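Local coordinates for putative DNA ligase-like protein Rv0938/MT0965 (Mycobacterium tuberculosis, PDB 2IRU) that probably joins broken DNA ends together with Ku in non-homologous end joining, this fragment being the primase-like polymerase domain of a multifunctional repair ligase, at residues G49-R54 with W118-E123; F67-A72 with T91-I96; V155-R160 with R258-L263; L213-M218 with K226-W231. One frame throughout, in Å; residues are numbered along the deposited sequence.

Interaction 1: G49-R54 with W118-E123; sequences GRPATR and WRFVAE
Phe-120 N donates to Gly-49 O at 2.8 Å (N-H...O 150°), the backbone hydrogen bond between 49-54 and strand 118-122, while the backbones come closest at Arg-50 CA and Arg-119 CA, 4.8 Å apart. Gly-49 takes a positive phi, and its N lies over one face of the Arg-119 guanidinium. Pro-51 meets two rings. Its CD sits over the face of the Trp-118 six-membered ring, 4.1 Å from the centroid, with the two side chains crossing at about a right angle; the same CD is 3.5 Å from Phe-120 CE2. Trp-118 CG stands between the backbone N and the carbonyl carbon (chi1 57°); farther out, CH2 is the ring atom nearest Pro-51 CG, and CZ3 lies over the centre of the Phe-120 ring. The indole NE1 is bonded to Gly-236 O. Arg-50 extends from CG to NE, and Arg-119 CG lies over its guanidinium face, 3.7 Å from Arg-50 CZ; the two guanidinium planes are 73° apart. These like charges are near each other, yet Arg-50 NH2 is held by Thr-135 and by a salt bridge to Asp-291, which would temper the repulsion. Thr-239 and His-114, substrate-binding by similarity, lie near Pro-51. The contact joins the approach to strand 53-56 with strand 118-122, which pairs antiparallel with 129-143; strand 80-84 packs on Trp-118 and Phe-120, and strand 91-95 on Pro-51 and Phe-120.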
# COMPACT_ATOMS: atom_id res chain seq x y z
N GLY A 49 7.80 10.58 -2.22
CA GLY A 49 7.99 11.29 -0.96
C GLY A 49 7.88 10.40 0.28
O GLY A 49 8.01 10.90 1.40
N ARG A 50 7.64 9.10 0.09
CA ARG A 50 7.42 8.20 1.24
C ARG A 50 8.59 7.25 1.44
O ARG A 50 9.16 6.78 0.43
CB ARG A 50 6.15 7.38 1.02
CG ARG A 50 4.96 8.30 0.81
CD ARG A 50 3.61 7.54 0.61
NE ARG A 50 2.70 8.53 0.05
CZ ARG A 50 1.95 9.38 0.77
NH1 ARG A 50 1.89 9.29 2.11
NH2 ARG A 50 1.23 10.29 0.14
N PRO A 51 8.94 6.91 2.71
CA PRO A 51 9.95 5.89 2.94
C PRO A 51 9.40 4.54 2.47
O PRO A 51 8.31 4.15 2.89
CB PRO A 51 10.14 5.88 4.46
CG PRO A 51 8.77 6.41 5.04
CD PRO A 51 8.31 7.40 3.96
N ALA A 52 10.17 3.85 1.63
CA ALA A 52 9.72 2.57 1.05
C ALA A 52 10.29 1.39 1.84
O ALA A 52 11.52 1.15 1.79
CB ALA A 52 10.12 2.44 -0.41
N THR A 53 9.41 0.69 2.55
CA THR A 53 9.76 -0.63 3.14
C THR A 53 9.62 -1.71 2.08
O THR A 53 8.61 -1.74 1.39
CB THR A 53 8.87 -0.92 4.38
OG1 THR A 53 9.22 0.01 5.41
CG2 THR A 53 9.08 -2.34 4.91
N ARG A 54 10.63 -2.57 1.94
CA ARG A 54 10.57 -3.70 0.98
C ARG A 54 10.27 -5.00 1.70
O ARG A 54 10.71 -5.18 2.83
CB ARG A 54 11.94 -3.87 0.24
CG ARG A 54 12.26 -2.75 -0.79
CD ARG A 54 12.73 -1.47 -0.13
NE ARG A 54 14.09 -1.68 0.37
CZ ARG A 54 14.64 -1.10 1.44
NH1 ARG A 54 13.96 -0.20 2.18
NH2 ARG A 54 15.92 -1.40 1.75
N TRP A 118 2.24 9.37 5.43
CA TRP A 118 2.93 10.67 5.44
C TRP A 118 4.04 10.73 4.39
O TRP A 118 4.55 9.69 3.94
CB TRP A 118 3.45 11.01 6.84
CG TRP A 118 4.39 9.97 7.42
CD1 TRP A 118 4.04 8.96 8.28
CD2 TRP A 118 5.81 9.87 7.22
NE1 TRP A 118 5.15 8.23 8.63
CE2 TRP A 118 6.25 8.77 8.01
CE3 TRP A 118 6.76 10.60 6.47
CZ2 TRP A 118 7.60 8.37 8.05
CZ3 TRP A 118 8.10 10.19 6.51
CH2 TRP A 118 8.49 9.07 7.29
N ARG A 119 4.40 11.95 4.01
CA ARG A 119 5.58 12.18 3.16
C ARG A 119 6.67 12.99 3.86
O ARG A 119 6.39 13.82 4.75
CB ARG A 119 5.19 12.95 1.91
CG ARG A 119 4.29 12.18 0.97
CD ARG A 119 3.72 13.10 -0.08
NE ARG A 119 4.73 13.53 -1.04
CZ ARG A 119 4.55 13.45 -2.35
NH1 ARG A 119 3.40 12.98 -2.82
NH2 ARG A 119 5.50 13.85 -3.18
N PHE A 120 7.91 12.72 3.49
CA PHE A 120 9.02 13.63 3.83
C PHE A 120 8.77 15.04 3.28
O PHE A 120 8.20 15.22 2.18
CB PHE A 120 10.32 13.09 3.26
CG PHE A 120 10.81 11.87 3.95
CD1 PHE A 120 11.42 11.95 5.20
CD2 PHE A 120 10.68 10.63 3.34
CE1 PHE A 120 11.86 10.81 5.85
CE2 PHE A 120 11.14 9.46 3.98
CZ PHE A 120 11.72 9.54 5.21
N VAL A 121 9.23 16.03 4.04
CA VAL A 121 9.13 17.40 3.58
C VAL A 121 10.49 18.06 3.75
O VAL A 121 11.15 17.83 4.76
CB VAL A 121 8.04 18.23 4.33
CG1 VAL A 121 6.65 17.63 4.12
CG2 VAL A 121 8.35 18.39 5.82
N ALA A 122 10.87 18.83 2.75
CA ALA A 122 12.12 19.59 2.76
C ALA A 122 12.05 20.75 3.76
O ALA A 122 11.19 21.64 3.63
CB ALA A 122 12.46 20.10 1.36
N GLU A 123 12.92 20.72 4.76
CA GLU A 123 12.89 21.72 5.83
C GLU A 123 13.30 23.07 5.25
O GLU A 123 14.30 23.15 4.55
CB GLU A 123 13.82 21.32 6.98
CG GLU A 123 13.22 21.48 8.38
CD GLU A 123 14.28 21.54 9.48
OE1 GLU A 123 15.24 20.73 9.45
OE2 GLU A 123 14.16 22.40 10.38

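Interaction 2: F67-A72 with T91-I96; sequences FEKQLA and TTYPII
Lys-69 lies alongside Tyr-93, both side chains pointing the same way, with Lys-69 CB 3.6 Å from Tyr-93 CE1 and Lys-69 CD 3.7 Å from Tyr-93 OH. The tyrosine belongs to the second strand of a beta-hairpin, 80-84 with 91-95, against which the chain leaving strand 66-68 is laid; by similarity both segments include residues that contact target DNA. Lys-69 NZ has its own partner in Thr-53 OG1. The backbones are joined as well: Leu-71 N donates to Thr-92 O at 2.9 Å, an acceptor that Gln-70 CA also approaches. Leu-71 CB points toward the hairpin, and both its methyls rest on the Pro-94 ring, Leu-71 CD1 lying 3.9 Å from Pro-94 CB. Trp-104 and Arg-81 also touch Leu-71, which is buried, whereas Lys-69 and Gln-70 lie at the surface. Arg-54 binds the carbonyls of Lys-69 and Gln-70, tying the turn to strand 53-56. Gln-70 extends its CG anti to the backbone N (chi1 -178°) and then bends at chi2 (79°), which places CD 3.6 Å from Thr-92 N. In this pose its OE1 accepts from Thr-92 N at 2.8 Å, the donor standing above the amide carbonyl plane, and a water bridges the remaining ends: it accepts from Gln-70 NE2 at 3.3 Å and is bonded to Thr-92 OG1 at 2.6 Å, a hydroxyl also bonded to Thr-83 OG1.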
# COMPACT_ATOMS: atom_id res chain seq x y z
N PHE A 67 11.53 -8.60 5.53
CA PHE A 67 11.38 -7.14 5.41
C PHE A 67 12.74 -6.46 5.44
O PHE A 67 13.67 -6.91 6.15
CB PHE A 67 10.55 -6.56 6.55
CG PHE A 67 9.08 -6.65 6.35
CD1 PHE A 67 8.43 -5.84 5.41
CD2 PHE A 67 8.32 -7.49 7.18
CE1 PHE A 67 7.02 -5.92 5.24
CE2 PHE A 67 6.94 -7.57 7.03
CZ PHE A 67 6.27 -6.77 6.07
N GLU A 68 12.85 -5.33 4.74
CA GLU A 68 14.08 -4.54 4.78
C GLU A 68 13.65 -3.08 4.81
O GLU A 68 12.74 -2.70 4.05
CB GLU A 68 14.96 -4.84 3.56
CG GLU A 68 16.39 -4.36 3.75
CD GLU A 68 17.33 -4.75 2.63
OE1 GLU A 68 16.85 -5.36 1.62
OE2 GLU A 68 18.56 -4.42 2.76
N LYS A 69 14.24 -2.31 5.71
CA LYS A 69 13.86 -0.91 5.87
C LYS A 69 15.06 -0.03 5.53
O LYS A 69 15.05 0.69 4.52
CB LYS A 69 13.35 -0.64 7.29
CG LYS A 69 12.03 -1.32 7.52
CD LYS A 69 11.56 -1.17 8.98
CE LYS A 69 10.15 -1.77 9.13
NZ LYS A 69 9.12 -0.98 8.35
N GLN A 70 16.10 -0.10 6.36
CA GLN A 70 17.33 0.65 6.02
C GLN A 70 17.76 0.36 4.55
O GLN A 70 17.63 -0.76 4.04
CB GLN A 70 18.46 0.26 6.98
CG GLN A 70 19.79 0.99 6.79
CD GLN A 70 19.82 2.39 7.37
OE1 GLN A 70 18.99 2.74 8.20
NE2 GLN A 70 20.82 3.19 6.98
N LEU A 71 18.27 1.40 3.89
CA LEU A 71 18.82 1.29 2.55
C LEU A 71 20.30 0.90 2.64
O LEU A 71 21.12 1.73 3.03
CB LEU A 71 18.67 2.62 1.77
CG LEU A 71 19.02 2.48 0.26
CD1 LEU A 71 18.26 1.36 -0.48
CD2 LEU A 71 18.82 3.82 -0.46
N ALA A 72 20.61 -0.32 2.22
CA ALA A 72 21.98 -0.85 2.29
C ALA A 72 22.95 -0.03 1.41
O ALA A 72 22.53 0.45 0.32
CB ALA A 72 22.01 -2.30 1.85
N THR A 91 16.66 5.39 11.03
CA THR A 91 16.63 4.50 9.84
C THR A 91 16.60 5.35 8.60
O THR A 91 15.81 6.28 8.51
CB THR A 91 15.38 3.62 9.84
OG1 THR A 91 15.37 2.80 11.02
CG2 THR A 91 15.34 2.71 8.59
N THR A 92 17.48 5.06 7.65
CA THR A 92 17.48 5.79 6.40
C THR A 92 16.85 4.91 5.33
O THR A 92 17.34 3.83 5.06
CB THR A 92 18.93 6.18 5.99
OG1 THR A 92 19.50 7.04 7.00
CG2 THR A 92 18.90 6.88 4.64
N TYR A 93 15.73 5.34 4.76
CA TYR A 93 14.99 4.56 3.78
C TYR A 93 15.19 5.04 2.35
O TYR A 93 15.43 6.23 2.17
CB TYR A 93 13.49 4.74 4.02
CG TYR A 93 12.91 4.12 5.26
CD1 TYR A 93 12.22 2.91 5.17
CD2 TYR A 93 12.98 4.80 6.50
CE1 TYR A 93 11.61 2.36 6.30
CE2 TYR A 93 12.38 4.24 7.63
CZ TYR A 93 11.71 3.03 7.51
OH TYR A 93 11.10 2.49 8.63
N PRO A 94 14.99 4.15 1.33
CA PRO A 94 14.94 4.65 -0.05
C PRO A 94 13.58 5.33 -0.23
O PRO A 94 12.63 5.01 0.47
CB PRO A 94 14.96 3.37 -0.90
CG PRO A 94 14.41 2.27 0.02
CD PRO A 94 14.66 2.72 1.45
N ILE A 95 13.52 6.29 -1.12
CA ILE A 95 12.24 6.86 -1.58
C ILE A 95 12.22 6.49 -3.07
O ILE A 95 13.12 6.85 -3.80
CB ILE A 95 12.22 8.40 -1.40
CG1 ILE A 95 12.31 8.79 0.08
CG2 ILE A 95 10.96 9.01 -2.13
CD1 ILE A 95 12.71 10.23 0.26
N ILE A 96 11.19 5.77 -3.49
CA ILE A 96 11.11 5.34 -4.89
C ILE A 96 10.30 6.39 -5.62
O ILE A 96 9.15 6.64 -5.26
CB ILE A 96 10.44 3.95 -4.97
CG1 ILE A 96 11.25 2.93 -4.13
CG2 ILE A 96 10.24 3.54 -6.41
CD1 ILE A 96 12.70 2.69 -4.56
O HOH W 1 20.51 5.73 9.05

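Interaction 3: V155-R160 with R258-L263; sequences VARAVR and RTWAEL
Helix residues Ala-156 and Arg-157 face the short helical turn at about 260-263, whose backbone bonds are weak, with Arg-157 CA 8.0 Å from Trp-260 CA and Ala-156 CA 8.7 Å from Leu-263 CA. At this spacing no hydrogen bond crosses, and side chains fill the gap. Trp-260 supplies the largest share of the buried surface, 104 of 256 Å². Its benzo end meets the helix, CH2 lying 3.5 Å from Ala-156 O and CZ3 3.8 Å from Ala-156 CB. Arg-160 slides past the indole in the opposite direction and covers one face: CD is 3.9 Å from the six-membered ring centroid, and CZ 4.8 Å from it, 18° off the normal, a cation-pi contact. Here the bend at chi3 (56°) places NE, while the guanidinium stays 50° from the ring plane. The turn bearing Trp-260 opens with a capping box, in which Glu-262 N donates to Thr-259 OG1 and Thr-259 N to Glu-262 OE1. In this domain of the archaeo-eukaryotic primase clan, the contact packs helix 149-164 against the turn that follows strand 253-257. Leu-182 of strand 180-186 touches Trp-260, and Leu-180, substrate-binding by similarity, touches Ala-156 and Leu-263. Trp-260 NE1 bonds to Thr-170 O, and Arg-157 CG rests 3.9 Å from Trp-260 CE3.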
# COMPACT_ATOMS: atom_id res chain seq x y z
N VAL A 155 -19.86 -2.48 4.53
CA VAL A 155 -19.03 -1.81 5.53
C VAL A 155 -18.14 -0.75 4.83
O VAL A 155 -18.05 0.37 5.31
CB VAL A 155 -18.22 -2.80 6.42
CG1 VAL A 155 -17.24 -2.05 7.35
CG2 VAL A 155 -19.19 -3.69 7.24
N ALA A 156 -17.53 -1.10 3.70
CA ALA A 156 -16.74 -0.08 2.97
C ALA A 156 -17.55 1.16 2.58
O ALA A 156 -17.07 2.31 2.76
CB ALA A 156 -16.04 -0.69 1.74
N ARG A 157 -18.75 0.93 2.05
CA ARG A 157 -19.64 2.02 1.63
C ARG A 157 -20.03 2.87 2.83
O ARG A 157 -20.19 4.08 2.73
CB ARG A 157 -20.85 1.49 0.85
CG ARG A 157 -20.52 0.95 -0.55
CD ARG A 157 -21.78 0.61 -1.35
NE ARG A 157 -22.66 -0.29 -0.61
CZ ARG A 157 -22.66 -1.62 -0.71
NH1 ARG A 157 -21.83 -2.23 -1.54
NH2 ARG A 157 -23.53 -2.32 0.02
N ALA A 158 -20.18 2.22 3.99
CA ALA A 158 -20.47 2.93 5.23
C ALA A 158 -19.33 3.82 5.71
O ALA A 158 -19.56 4.95 6.18
CB ALA A 158 -20.91 1.95 6.31
N VAL A 159 -18.09 3.33 5.59
CA VAL A 159 -16.93 4.15 5.87
C VAL A 159 -16.92 5.35 4.91
O VAL A 159 -16.78 6.50 5.34
CB VAL A 159 -15.60 3.35 5.73
CG1 VAL A 159 -14.42 4.28 5.98
CG2 VAL A 159 -15.60 2.16 6.68
N ARG A 160 -17.08 5.05 3.62
CA ARG A 160 -17.15 6.07 2.58
C ARG A 160 -18.19 7.14 2.93
O ARG A 160 -17.95 8.33 2.74
CB ARG A 160 -17.51 5.47 1.22
CG ARG A 160 -17.56 6.49 0.10
CD ARG A 160 -18.37 6.01 -1.09
NE ARG A 160 -19.73 5.64 -0.69
CZ ARG A 160 -20.55 4.92 -1.45
NH1 ARG A 160 -20.18 4.52 -2.65
NH2 ARG A 160 -21.76 4.60 -1.00
N ARG A 258 -9.88 -0.17 -7.26
CA ARG A 258 -11.17 -0.61 -7.80
C ARG A 258 -12.13 0.58 -7.85
O ARG A 258 -11.90 1.62 -7.21
CB ARG A 258 -11.80 -1.71 -6.92
CG ARG A 258 -10.84 -2.87 -6.56
CD ARG A 258 -10.25 -3.59 -7.78
NE ARG A 258 -11.18 -4.53 -8.41
CZ ARG A 258 -11.32 -5.81 -8.05
NH1 ARG A 258 -10.62 -6.33 -7.03
NH2 ARG A 258 -12.17 -6.60 -8.71
N THR A 259 -13.18 0.41 -8.65
CA THR A 259 -14.35 1.31 -8.56
C THR A 259 -15.32 0.83 -7.46
O THR A 259 -15.36 -0.36 -7.09
CB THR A 259 -15.11 1.38 -9.89
OG1 THR A 259 -15.76 0.13 -10.13
CG2 THR A 259 -14.17 1.69 -11.07
N TRP A 260 -16.15 1.76 -6.99
CA TRP A 260 -17.17 1.40 -6.00
C TRP A 260 -18.14 0.35 -6.58
O TRP A 260 -18.51 -0.60 -5.90
CB TRP A 260 -17.86 2.66 -5.48
CG TRP A 260 -16.96 3.36 -4.47
CD1 TRP A 260 -16.18 4.47 -4.68
CD2 TRP A 260 -16.71 2.95 -3.12
NE1 TRP A 260 -15.47 4.79 -3.54
CE2 TRP A 260 -15.78 3.87 -2.56
CE3 TRP A 260 -17.20 1.90 -2.31
CZ2 TRP A 260 -15.34 3.78 -1.23
CZ3 TRP A 260 -16.74 1.81 -0.99
CH2 TRP A 260 -15.81 2.73 -0.47
N ALA A 261 -18.47 0.48 -7.87
CA ALA A 261 -19.38 -0.47 -8.51
C ALA A 261 -18.78 -1.87 -8.57
O ALA A 261 -19.49 -2.86 -8.44
CB ALA A 261 -19.82 0.02 -9.90
N GLU A 262 -17.46 -1.93 -8.71
CA GLU A 262 -16.78 -3.22 -8.66
C GLU A 262 -17.00 -3.95 -7.33
O GLU A 262 -17.11 -5.17 -7.30
CB GLU A 262 -15.29 -3.06 -8.99
CG GLU A 262 -15.07 -3.06 -10.51
CD GLU A 262 -13.72 -2.56 -10.95
OE1 GLU A 262 -12.88 -2.21 -10.08
OE2 GLU A 262 -13.50 -2.50 -12.20
N LEU A 263 -17.05 -3.20 -6.23
CA LEU A 263 -17.25 -3.81 -4.91
C LEU A 263 -18.62 -4.45 -4.75
O LEU A 263 -18.78 -5.32 -3.90
CB LEU A 263 -17.01 -2.81 -3.78
CG LEU A 263 -15.59 -2.33 -3.55
CD1 LEU A 263 -15.45 -1.74 -2.15
CD2 LEU A 263 -14.55 -3.43 -3.79

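Interaction 4: L213-M218 with K226-W231; sequences LVTSTM and KVFVDW
Phe-228 CG is anti to the backbone N (chi1 172°), and the ring beyond it lies against residues 216-218; Trp-231 CG stands between its N and carbonyl carbon (chi1 44°), and its indole meets Ser-216 of the same turn. There Trp-231 NE1 donates to Ser-216 O at 2.8 Å, within the carbonyl plane. Phe-228 is covered on both faces: Met-218 CA lies over one and Asp-230 CB over the opposite one, each offset toward the rim, while Thr-215 O sits at the edge. Met-218 CG comes within 3.5 Å of Phe-228 CZ. The backbones form a short parallel ladder, Val-214 with Val-227 and Thr-215 with Phe-228. Its rungs are Val-227 N to Leu-213 O (2.8 Å), Thr-215 N to Val-227 O (2.9 Å) and Val-229 N to Thr-215 O (2.9 Å). On the valine side of the sheet Val-214 CG1 meets Val-229 CG2 at 3.7 Å. A water donates to Val-214 O and accepts weakly from Lys-226 NZ. Asp-230, by similarity a manganese ligand, is the last residue of strand 227-230. Strand 214-215 pairs with 227-230, which also runs antiparallel to 129-143, where the backbones of Asp-140 and Asp-142 bond to those of Asp-230 and Phe-228, respectively. Val-155 of helix 149-164 packs against Val-214, Val-227 and Val-229, and helix 192-209 touches Ser-216 and Trp-231.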
# COMPACT_ATOMS: atom_id res chain seq x y z
N LEU A 213 -21.85 -5.96 12.87
CA LEU A 213 -21.16 -6.14 11.58
C LEU A 213 -19.76 -5.57 11.55
O LEU A 213 -18.94 -5.94 10.69
CB LEU A 213 -21.97 -5.46 10.47
CG LEU A 213 -23.46 -5.81 10.42
CD1 LEU A 213 -24.17 -5.08 9.30
CD2 LEU A 213 -23.68 -7.34 10.32
N VAL A 214 -19.50 -4.66 12.49
CA VAL A 214 -18.20 -3.96 12.55
C VAL A 214 -17.58 -3.98 13.93
O VAL A 214 -18.27 -3.78 14.95
CB VAL A 214 -18.38 -2.47 12.12
CG1 VAL A 214 -17.15 -1.62 12.50
CG2 VAL A 214 -18.69 -2.38 10.65
N THR A 215 -16.25 -4.18 13.97
CA THR A 215 -15.49 -3.92 15.20
C THR A 215 -14.35 -2.93 14.92
O THR A 215 -13.81 -2.89 13.82
CB THR A 215 -14.94 -5.23 15.88
OG1 THR A 215 -14.31 -4.89 17.13
CG2 THR A 215 -13.93 -5.97 14.98
N SER A 216 -14.03 -2.11 15.92
CA SER A 216 -12.93 -1.14 15.83
C SER A 216 -11.72 -1.54 16.68
O SER A 216 -10.74 -0.78 16.79
CB SER A 216 -13.40 0.24 16.30
OG SER A 216 -13.70 0.24 17.70
N THR A 217 -11.82 -2.70 17.33
CA THR A 217 -10.72 -3.22 18.14
C THR A 217 -10.22 -4.57 17.63
O THR A 217 -10.94 -5.30 16.93
CB THR A 217 -11.11 -3.33 19.63
OG1 THR A 217 -12.21 -4.23 19.78
CG2 THR A 217 -11.51 -1.97 20.17
N MET A 218 -8.99 -4.92 17.99
CA MET A 218 -8.43 -6.21 17.57
C MET A 218 -8.99 -7.38 18.37
O MET A 218 -9.06 -8.49 17.84
CB MET A 218 -6.91 -6.20 17.65
CG MET A 218 -6.26 -5.15 16.78
SD MET A 218 -4.55 -4.90 17.26
CE MET A 218 -4.78 -4.18 18.89
N LYS A 226 -17.64 -10.28 11.87
CA LYS A 226 -17.48 -8.82 11.75
C LYS A 226 -16.33 -8.41 10.86
O LYS A 226 -15.32 -9.12 10.75
CB LYS A 226 -17.29 -8.17 13.13
CG LYS A 226 -18.44 -8.48 14.07
CD LYS A 226 -18.34 -7.80 15.42
CE LYS A 226 -19.50 -8.34 16.25
NZ LYS A 226 -19.46 -8.03 17.70
N VAL A 227 -16.49 -7.24 10.25
CA VAL A 227 -15.37 -6.54 9.61
C VAL A 227 -14.60 -5.74 10.66
O VAL A 227 -15.16 -4.90 11.37
CB VAL A 227 -15.83 -5.59 8.47
CG1 VAL A 227 -14.62 -4.84 7.83
CG2 VAL A 227 -16.59 -6.37 7.42
N PHE A 228 -13.30 -6.01 10.76
CA PHE A 228 -12.45 -5.22 11.61
C PHE A 228 -12.02 -3.98 10.81
O PHE A 228 -11.35 -4.11 9.78
CB PHE A 228 -11.22 -6.04 12.03
CG PHE A 228 -10.18 -5.25 12.76
CD1 PHE A 228 -10.53 -4.20 13.61
CD2 PHE A 228 -8.83 -5.57 12.61
CE1 PHE A 228 -9.54 -3.46 14.31
CE2 PHE A 228 -7.84 -4.85 13.30
CZ PHE A 228 -8.20 -3.79 14.14
N VAL A 229 -12.48 -2.82 11.24
CA VAL A 229 -12.13 -1.56 10.58
C VAL A 229 -10.89 -1.02 11.28
O VAL A 229 -10.99 -0.31 12.28
CB VAL A 229 -13.28 -0.55 10.62
CG1 VAL A 229 -12.92 0.74 9.94
CG2 VAL A 229 -14.48 -1.15 9.94
N ASP A 230 -9.74 -1.38 10.74
CA ASP A 230 -8.47 -1.08 11.37
C ASP A 230 -8.01 0.33 10.96
O ASP A 230 -7.71 0.60 9.77
CB ASP A 230 -7.42 -2.14 10.97
CG ASP A 230 -6.11 -2.02 11.76
OD1 ASP A 230 -6.00 -1.17 12.65
OD2 ASP A 230 -5.16 -2.78 11.47
N TRP A 231 -7.99 1.20 11.98
CA TRP A 231 -7.57 2.60 11.87
C TRP A 231 -6.10 2.77 12.26
O TRP A 231 -5.56 3.89 12.12
CB TRP A 231 -8.41 3.46 12.84
CG TRP A 231 -8.55 2.78 14.18
CD1 TRP A 231 -9.57 1.96 14.60
CD2 TRP A 231 -7.63 2.85 15.28
NE1 TRP A 231 -9.34 1.53 15.89
CE2 TRP A 231 -8.14 2.05 16.32
CE3 TRP A 231 -6.40 3.51 15.48
CZ2 TRP A 231 -7.49 1.91 17.55
CZ3 TRP A 231 -5.75 3.35 16.71
CH2 TRP A 231 -6.28 2.55 17.72
O HOH W 2 -18.90 -4.58 17.70

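Interactions 1 and 2 form one cluster, their centres 10 Å apart and interaction 2 nested within the chain loop closed by interaction 1; Pro-51 CB meets Tyr-93 CG at 3.4 Å, and Arg-54 O is 2.9 Å from Glu-68 N. Interactions 3 and 4 form a second, with centres 16 Å apart, interaction 4 nested inside the loop of interaction 3, and Val-155 CG1 lying 3.6 Å from Val-214 CG2. Between clusters, nearest atoms of interactions 1 and 4 stay about 12 Å apart. Thr-239 and His-114, by similarity substrate-binding residues, lie beside the first cluster; interaction 4 contains Asp-230 and adjoins Asp-140 and Asp-142, by similarity manganese ligands, so both groups probably border the polymerase site.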